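Local coordinates for protein phosphoserine aminotransferase (Bacillus circulans, PDB 2C0R) that catalyses the reversible, pyridoxal-phosphate-dependent transamination between phosphoserine and 3-phosphohydroxypyruvate, with glutamate and 2-oxoglutarate as the partner pair, in serine and pyridoxine biosynthesis, at residues 85-99 and 111-124. The protein carries 1 engineered substitution. Sequence-based numbering, arbitrary orientation.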
loop_
_atom_site.group_PDB
_atom_site.type_symbol
_atom_site.label_atom_id
_atom_site.label_comp_id
_atom_site.label_asym_id
_atom_site.label_seq_id
_atom_site.Cartn_x
_atom_site.Cartn_y
_atom_site.Cartn_z
ATOM N N PRO A 85 6.801 -18.156 -3.403
ATOM C CA PRO A 85 6.588 -19.612 -3.287
ATOM C C PRO A 85 5.130 -19.982 -3.486
ATOM O O PRO A 85 4.828 -21.054 -4.054
ATOM C CB PRO A 85 7.032 -19.901 -1.850
ATOM C CG PRO A 85 7.062 -18.599 -1.123
ATOM C CD PRO A 85 7.359 -17.576 -2.177
ATOM N N MET A 86 4.181 -19.163 -3.051
ATOM C CA MET A 86 2.768 -19.521 -3.319
ATOM C C MET A 86 2.511 -19.698 -4.801
ATOM O O MET A 86 1.707 -20.568 -5.190
ATOM C CB MET A 86 1.847 -18.443 -2.724
ATOM C CG MET A 86 1.769 -18.506 -1.211
ATOM S SD MET A 86 0.874 -17.074 -0.515
ATOM C CE MET A 86 -0.572 -17.973 0.069
ATOM N N ASN A 87 3.135 -18.870 -5.620
ATOM C CA ASN A 87 2.841 -18.942 -7.051
ATOM C C ASN A 87 3.692 -20.002 -7.758
ATOM O O ASN A 87 3.191 -20.546 -8.752
ATOM C CB ASN A 87 3.050 -17.589 -7.733
ATOM C CG ASN A 87 1.833 -16.703 -7.579
ATOM O OD1 ASN A 87 1.055 -16.631 -8.531
ATOM N ND2 ASN A 87 1.650 -16.093 -6.416
ATOM N N PHE A 88 4.896 -20.252 -7.285
ATOM C CA PHE A 88 5.829 -21.094 -8.055
ATOM C C PHE A 88 6.239 -22.397 -7.413
ATOM O O PHE A 88 6.794 -23.264 -8.088
ATOM C CB PHE A 88 7.110 -20.279 -8.303
ATOM C CG PHE A 88 6.785 -19.009 -9.048
ATOM C CD1 PHE A 88 7.288 -17.814 -8.532
ATOM C CD2 PHE A 88 5.998 -18.942 -10.188
ATOM C CE1 PHE A 88 7.044 -16.598 -9.127
ATOM C CE2 PHE A 88 5.770 -17.714 -10.796
ATOM C CZ PHE A 88 6.293 -16.533 -10.270
ATOM N N LEU A 89 6.022 -22.566 -6.111
ATOM C CA LEU A 89 6.491 -23.809 -5.495
ATOM C C LEU A 89 5.434 -24.891 -5.628
ATOM O O LEU A 89 4.397 -24.732 -4.993
ATOM C CB LEU A 89 6.755 -23.552 -4.004
ATOM C CG LEU A 89 7.304 -24.733 -3.196
ATOM C CD1 LEU A 89 8.502 -25.323 -3.909
ATOM C CD2 LEU A 89 7.680 -24.294 -1.784
ATOM N N LYS A 90 5.690 -25.942 -6.397
ATOM C CA LYS A 90 4.689 -27.001 -6.516
ATOM C C LYS A 90 5.050 -28.194 -5.661
ATOM O O LYS A 90 6.201 -28.327 -5.270
ATOM C CB LYS A 90 4.531 -27.402 -7.989
ATOM C CG LYS A 90 3.882 -26.282 -8.829
ATOM N N GLU A 91 4.120 -29.095 -5.318
ATOM C CA GLU A 91 4.534 -30.273 -4.549
ATOM C C GLU A 91 5.571 -31.049 -5.354
ATOM O O GLU A 91 5.500 -31.077 -6.576
ATOM C CB GLU A 91 3.371 -31.189 -4.231
ATOM N N GLY A 92 6.542 -31.670 -4.697
ATOM C CA GLY A 92 7.608 -32.355 -5.411
ATOM C C GLY A 92 8.713 -31.420 -5.888
ATOM O O GLY A 92 9.726 -31.892 -6.428
ATOM N N GLN A 93 8.591 -30.097 -5.745
ATOM C CA GLN A 93 9.706 -29.212 -6.096
ATOM C C GLN A 93 10.315 -28.638 -4.816
ATOM O O GLN A 93 9.713 -28.794 -3.744
ATOM C CB GLN A 93 9.258 -28.049 -6.975
ATOM C CG GLN A 93 8.694 -28.445 -8.336
ATOM C CD GLN A 93 8.225 -27.191 -9.060
ATOM O OE1 GLN A 93 7.461 -26.382 -8.512
ATOM N NE2 GLN A 93 8.701 -26.986 -10.271
ATOM N N THR A 94 11.465 -27.967 -4.907
ATOM C CA THR A 94 12.052 -27.251 -3.787
ATOM C C THR A 94 12.215 -25.772 -4.107
ATOM O O THR A 94 12.632 -25.448 -5.228
ATOM C CB THR A 94 13.426 -27.798 -3.367
ATOM O OG1 THR A 94 14.246 -27.926 -4.540
ATOM C CG2 THR A 94 13.339 -29.201 -2.753
ATOM N N ALA A 95 11.931 -24.895 -3.143
ATOM C CA ALA A 95 12.209 -23.466 -3.301
ATOM C C ALA A 95 13.646 -23.300 -2.808
ATOM O O ALA A 95 13.899 -23.500 -1.611
ATOM C CB ALA A 95 11.233 -22.645 -2.515
ATOM N N ASN A 96 14.517 -22.980 -3.766
ATOM C CA ASN A 96 15.933 -22.843 -3.479
ATOM C C ASN A 96 16.309 -21.406 -3.153
ATOM O O ASN A 96 15.926 -20.481 -3.903
ATOM C CB ASN A 96 16.773 -23.312 -4.671
ATOM C CG ASN A 96 16.680 -24.849 -4.774
ATOM O OD1 ASN A 96 15.608 -25.406 -4.584
ATOM N ND2 ASN A 96 17.785 -25.485 -5.050
ATOM N N TYR A 97 17.070 -21.251 -2.062
ATOM C CA TYR A 97 17.467 -19.936 -1.530
ATOM C C TYR A 97 18.981 -19.799 -1.396
ATOM O O TYR A 97 19.641 -20.761 -1.001
ATOM C CB TYR A 97 16.777 -19.689 -0.156
ATOM C CG TYR A 97 15.320 -19.290 -0.454
ATOM C CD1 TYR A 97 14.379 -20.266 -0.746
ATOM C CD2 TYR A 97 14.942 -17.958 -0.446
ATOM C CE1 TYR A 97 13.071 -19.959 -1.010
ATOM C CE2 TYR A 97 13.612 -17.644 -0.740
ATOM C CZ TYR A 97 12.698 -18.636 -1.009
ATOM O OH TYR A 97 11.387 -18.341 -1.329
ATOM N N VAL A 98 19.507 -18.624 -1.759
ATOM C CA VAL A 98 20.886 -18.271 -1.395
ATOM C C VAL A 98 20.835 -17.489 -0.092
ATOM O O VAL A 98 20.160 -16.442 -0.094
ATOM C CB VAL A 98 21.506 -17.449 -2.516
ATOM C CG1 VAL A 98 22.974 -17.078 -2.148
ATOM C CG2 VAL A 98 21.414 -18.143 -3.868
ATOM N N MET A 99 21.464 -17.966 0.969
ATOM C CA MET A 99 21.279 -17.465 2.318
ATOM C C MET A 99 22.445 -16.538 2.679
ATOM O O MET A 99 23.525 -16.963 3.038
ATOM C CB MET A 99 21.122 -18.572 3.362
ATOM C CG MET A 99 20.040 -19.571 2.996
ATOM S SD MET A 99 18.399 -18.793 2.768
ATOM C CE MET A 99 18.187 -18.109 4.421
ATOM N N ALA A 111 8.930 -19.208 2.623
ATOM C CA ALA A 111 8.817 -20.341 1.696
ATOM C C ALA A 111 8.613 -21.635 2.465
ATOM O O ALA A 111 7.896 -22.518 2.017
ATOM C CB ALA A 111 10.023 -20.413 0.759
ATOM N N LYS A 112 9.244 -21.756 3.661
ATOM C CA LYS A 112 9.093 -22.987 4.453
ATOM C C LYS A 112 7.643 -23.217 4.851
ATOM O O LYS A 112 7.238 -24.349 5.071
ATOM C CB LYS A 112 9.954 -22.875 5.712
ATOM C CG LYS A 112 11.452 -22.979 5.403
ATOM C CD LYS A 112 12.318 -22.831 6.637
ATOM C CE LYS A 112 13.290 -23.976 6.779
ATOM N NZ LYS A 112 14.701 -23.718 6.461
ATOM N N LEU A 113 6.864 -22.151 4.988
ATOM C CA LEU A 113 5.443 -22.302 5.273
ATOM C C LEU A 113 4.608 -22.832 4.116
ATOM O O LEU A 113 3.506 -23.346 4.378
ATOM C CB LEU A 113 4.893 -20.913 5.668
ATOM C CG LEU A 113 5.510 -20.397 6.960
ATOM C CD1 LEU A 113 5.066 -18.991 7.310
ATOM C CD2 LEU A 113 5.185 -21.338 8.114
ATOM N N ILE A 114 5.103 -22.698 2.898
ATOM C CA ILE A 114 4.424 -23.109 1.662
ATOM C C ILE A 114 4.846 -24.477 1.159
ATOM O O ILE A 114 4.063 -25.283 0.614
ATOM C CB ILE A 114 4.677 -22.064 0.565
ATOM C CG1 ILE A 114 4.330 -20.631 0.957
ATOM C CG2 ILE A 114 3.944 -22.482 -0.710
ATOM C CD1 ILE A 114 2.960 -20.466 1.546
ATOM N N GLY A 115 6.108 -24.833 1.313
ATOM C CA GLY A 115 6.569 -26.140 0.872
ATOM C C GLY A 115 8.011 -26.401 1.266
ATOM O O GLY A 115 8.628 -25.753 2.116
ATOM N N ASP A 116 8.529 -27.376 0.561
ATOM C CA ASP A 116 9.891 -27.835 0.683
ATOM C C ASP A 116 10.879 -26.785 0.193
ATOM O O ASP A 116 10.620 -26.124 -0.823
ATOM C CB ASP A 116 10.014 -29.123 -0.144
ATOM C CG ASP A 116 9.277 -30.242 0.574
ATOM O OD1 ASP A 116 9.044 -30.116 1.801
ATOM O OD2 ASP A 116 8.979 -31.204 -0.161
ATOM N N THR A 117 11.980 -26.646 0.900
ATOM C CA THR A 117 12.956 -25.644 0.504
ATOM C C THR A 117 14.339 -26.263 0.471
ATOM O O THR A 117 14.561 -27.346 1.013
ATOM C CB THR A 117 12.985 -24.443 1.466
ATOM O OG1 THR A 117 13.303 -24.972 2.768
ATOM C CG2 THR A 117 11.638 -23.710 1.537
ATOM N N HIS A 118 15.288 -25.580 -0.113
ATOM C CA HIS A 118 16.670 -26.032 -0.229
ATOM C C HIS A 118 17.617 -24.835 -0.145
ATOM O O HIS A 118 17.417 -23.871 -0.880
ATOM C CB HIS A 118 16.942 -26.751 -1.556
ATOM C CG HIS A 118 18.381 -27.136 -1.688
ATOM N ND1 HIS A 118 18.914 -28.120 -0.890
ATOM C CD2 HIS A 118 19.378 -26.700 -2.491
ATOM C CE1 HIS A 118 20.208 -28.270 -1.209
ATOM N NE2 HIS A 118 20.506 -27.421 -2.183
ATOM N N VAL A 119 18.633 -24.933 0.708
ATOM C CA VAL A 119 19.623 -23.862 0.788
ATOM C C VAL A 119 20.688 -24.133 -0.279
ATOM O O VAL A 119 21.467 -25.118 -0.169
ATOM C CB VAL A 119 20.209 -23.777 2.201
ATOM C CG1 VAL A 119 21.436 -22.862 2.247
ATOM C CG2 VAL A 119 19.137 -23.302 3.197
ATOM N N ALA A 120 20.772 -23.343 -1.313
ATOM C CA ALA A 120 21.590 -23.500 -2.504
ATOM C C ALA A 120 23.005 -23.003 -2.255
ATOM O O ALA A 120 23.985 -23.396 -2.912
ATOM C CB ALA A 120 20.983 -22.840 -3.747
ATOM N N ALA A 121 23.144 -22.127 -1.262
ATOM C CA ALA A 121 24.441 -21.610 -0.831
ATOM C C ALA A 121 24.163 -20.733 0.397
ATOM O O ALA A 121 23.052 -20.255 0.548
ATOM C CB ALA A 121 25.168 -20.816 -1.893
ATOM N N SER A 122 25.200 -20.568 1.215
ATOM C CA SER A 122 25.027 -19.840 2.457
ATOM C C SER A 122 26.312 -19.196 2.918
ATOM O O SER A 122 27.350 -19.830 2.809
ATOM C CB SER A 122 24.526 -20.775 3.583
ATOM O OG SER A 122 24.404 -20.057 4.823
ATOM N N SER A 123 26.238 -18.005 3.424
ATOM C CA SER A 123 27.390 -17.350 4.047
ATOM C C SER A 123 27.232 -17.288 5.559
ATOM O O SER A 123 27.974 -16.558 6.224
ATOM C CB SER A 123 27.578 -15.966 3.450
ATOM O OG SER A 123 26.332 -15.253 3.587
ATOM N N GLU A 124 26.342 -18.102 6.116
ATOM C CA GLU A 124 26.152 -18.142 7.554
ATOM C C GLU A 124 27.418 -18.435 8.345
ATOM O O GLU A 124 27.670 -17.855 9.413
ATOM C CB GLU A 124 25.100 -19.225 7.855
ATOM C CG GLU A 124 24.455 -18.996 9.217
ATOM C CD GLU A 124 23.583 -20.162 9.635
ATOM O OE1 GLU A 124 23.269 -21.029 8.784
ATOM O OE2 GLU A 124 23.197 -20.220 10.830
HETATM O O HOH W 1 7.217 -28.377 -2.046
#
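The Y97 ring meets helix 102-114 through the methyl of A111, which approaches obliquely: A111 CB lies 3.6 Å from Y97 CE1 and 3.2 Å from Y97 OH. In the plane of this ring, at its edge, sits the carbonyl oxygen of A95. The Y97 hydroxyl is hydrogen-bonded to that of Y145 on strand 143-149, and the ring also meets H147. On the opposite face of the sheet, the N96 amide comes to the edge of the H118 imidazole, their planes 48° apart.

Between these two layers of side chains the strands run parallel, their short-segment axes at 29°. Y97 N donates to H118 O (2.9 Å) and Y97 O accepts from A120 N (2.8 Å), so Y97 brackets V119, taking a bond on each side of it. Beyond it M99 repeats the pattern with A121 O and S123 N, the pairing having slipped by one residue at A120. M99 CG, anti to its carbonyl carbon (chi1 -53°), packs against both methyls of V119, the two side chains crossing at about a right angle.

At the helix ends, the M86 and I114 side chains cross similarly, with M86 CG 3.6 Å from I114 CD1, and L89 CD2 presses on G115 CA at 3.4 Å, where the glycine has no side chain to obstruct it. A water bridges Q93 O and D116 N. Together strand 94-99, helix 102-114 and strand 117-122, outermost in the sheet within this chain, form a beta-alpha-beta crossover in the large sheet of this class-V aminotransferase.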